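Local coordinates for DUF2179 domain-containing protein (Eubacterium ventriosum, PDB 3HLU) that is of unknown function but forms the C-terminal DUF2179 domain of a probable YitT-family membrane protein, an alpha-beta domain that is probably GlnB-like, at residues R63-L66 / K67-P71. Residues are numbered along the deposited sequence; the frame is centred on the assembly and turned at random.
Sequences RNLL and KEVDP
L66 O accepts from both V69 N and D70 N where the last turn of helix 56-67 passes into the loop before strand 74-77, in an alpha-beta domain of a family grouped with the GlnB-like proteins. Backbone bonds make the exit. K67 N still gives a regular helical bond to R63 O at 3.2 Å. E68 N makes two weak bonds, to N64 O and L65 O. At L66 O, V69 N arrives at 2.8 Å from well above the carbonyl plane, and D70 N, also at 2.8 Å, lies in that plane.

The polar side-chain contact is between N64 and K67, which run side by side. The K67 chain is extended beyond CG and brings NZ to 3.0 Å from N64 OD1, tilted 21° from the amide plane. With alanine at K67, N64 OD1 would probably lose this donor and the amide would be freer to turn. R63 NE bonds G40 O of the second subunit. D70 OD1 accepts from D72 N, and D70 OD2 bonds S15 OG.

The apolar contact faces helix 18-28, where L65 and V69 both pack on R24. L65 has CG anti to the backbone N (chi1 158°), and its CD1 lies 4.0 Å from V69 CG2. V69 CG2 also sits 3.4 Å from L65 O.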
loop_
_atom_site.group_PDB
_atom_site.type_symbol
_atom_site.label_atom_id
_atom_site.label_comp_id
_atom_site.label_asym_id
_atom_site.label_seq_id
_atom_site.Cartn_x
_atom_site.Cartn_y
_atom_site.Cartn_z
ATOM N N ARG A 63 10.194 -11.356 -0.773
ATOM C CA ARG A 63 9.011 -12.163 -0.571
ATOM C C ARG A 63 9.256 -13.347 0.367
ATOM O O ARG A 63 8.434 -13.663 1.220
ATOM C CB ARG A 63 8.502 -12.667 -1.908
ATOM C CG ARG A 63 7.067 -13.035 -1.835
ATOM C CD ARG A 63 6.663 -13.894 -2.982
ATOM N NE ARG A 63 5.222 -13.838 -3.140
ATOM C CZ ARG A 63 4.608 -13.963 -4.308
ATOM N NH1 ARG A 63 5.336 -14.154 -5.409
ATOM N NH2 ARG A 63 3.277 -13.883 -4.377
ATOM N N ASN A 64 10.397 -14.000 0.206
ATOM C CA ASN A 64 10.736 -15.144 1.040
ATOM C C ASN A 64 11.052 -14.735 2.453
ATOM O O ASN A 64 10.893 -15.498 3.404
ATOM C CB ASN A 64 11.891 -15.924 0.427
ATOM C CG ASN A 64 11.446 -16.725 -0.793
ATOM O OD1 ASN A 64 10.246 -16.791 -1.097
ATOM N ND2 ASN A 64 12.399 -17.326 -1.501
ATOM N N LEU A 65 11.480 -13.499 2.591
ATOM C CA LEU A 65 11.761 -12.963 3.892
ATOM C C LEU A 65 10.445 -12.667 4.596
ATOM O O LEU A 65 10.348 -12.756 5.814
ATOM C CB LEU A 65 12.597 -11.709 3.710
ATOM C CG LEU A 65 12.619 -10.664 4.811
ATOM C CD1 LEU A 65 13.259 -11.237 6.056
ATOM C CD2 LEU A 65 13.385 -9.454 4.306
ATOM N N LEU A 66 9.424 -12.329 3.820
ATOM C CA LEU A 66 8.115 -12.041 4.386
ATOM C C LEU A 66 7.530 -13.292 5.004
ATOM O O LEU A 66 7.041 -13.278 6.139
ATOM C CB LEU A 66 7.172 -11.544 3.305
ATOM C CG LEU A 66 7.516 -10.200 2.688
ATOM C CD1 LEU A 66 6.390 -9.702 1.771
ATOM C CD2 LEU A 66 7.812 -9.230 3.822
ATOM N N LYS A 67 7.571 -14.375 4.234
ATOM C CA LYS A 67 7.112 -15.671 4.705
ATOM C C LYS A 67 7.715 -15.946 6.071
ATOM O O LYS A 67 7.079 -16.501 6.964
ATOM C CB LYS A 67 7.513 -16.757 3.712
ATOM C CG LYS A 67 6.774 -16.644 2.375
ATOM C CD LYS A 67 7.328 -17.574 1.296
ATOM C CE LYS A 67 6.830 -17.143 -0.073
ATOM N NZ LYS A 67 7.490 -17.838 -1.216
ATOM N N GLU A 68 8.950 -15.507 6.239
ATOM C CA GLU A 68 9.712 -15.831 7.422
ATOM C C GLU A 68 9.357 -14.956 8.625
ATOM O O GLU A 68 9.749 -15.255 9.745
ATOM C CB GLU A 68 11.196 -15.701 7.079
ATOM C CG GLU A 68 12.169 -16.144 8.154
ATOM C CD GLU A 68 13.480 -16.683 7.558
ATOM O OE1 GLU A 68 13.603 -16.743 6.301
ATOM O OE2 GLU A 68 14.376 -17.061 8.353
ATOM N N VAL A 69 8.614 -13.876 8.411
ATOM C CA VAL A 69 8.437 -12.897 9.479
ATOM C C VAL A 69 6.987 -12.559 9.721
ATOM O O VAL A 69 6.535 -12.538 10.869
ATOM C CB VAL A 69 9.140 -11.584 9.147
ATOM C CG1 VAL A 69 8.828 -10.542 10.202
ATOM C CG2 VAL A 69 10.616 -11.805 9.021
ATOM N N ASP A 70 6.281 -12.265 8.629
ATOM C CA ASP A 70 4.875 -11.901 8.667
ATOM C C ASP A 70 4.194 -12.413 7.406
ATOM O O ASP A 70 4.293 -11.809 6.334
ATOM C CB ASP A 70 4.703 -10.388 8.789
ATOM C CG ASP A 70 3.237 -9.951 8.748
ATOM O OD1 ASP A 70 2.345 -10.823 8.633
ATOM O OD2 ASP A 70 2.970 -8.725 8.826
ATOM N N PRO A 71 3.501 -13.546 7.537
ATOM C CA PRO A 71 2.704 -14.215 6.505
ATOM C C PRO A 71 1.589 -13.335 5.959
ATOM O O PRO A 71 1.104 -13.571 4.850
ATOM C CB PRO A 71 2.088 -15.391 7.259
ATOM C CG PRO A 71 3.034 -15.660 8.371
ATOM C CD PRO A 71 3.549 -14.323 8.789
#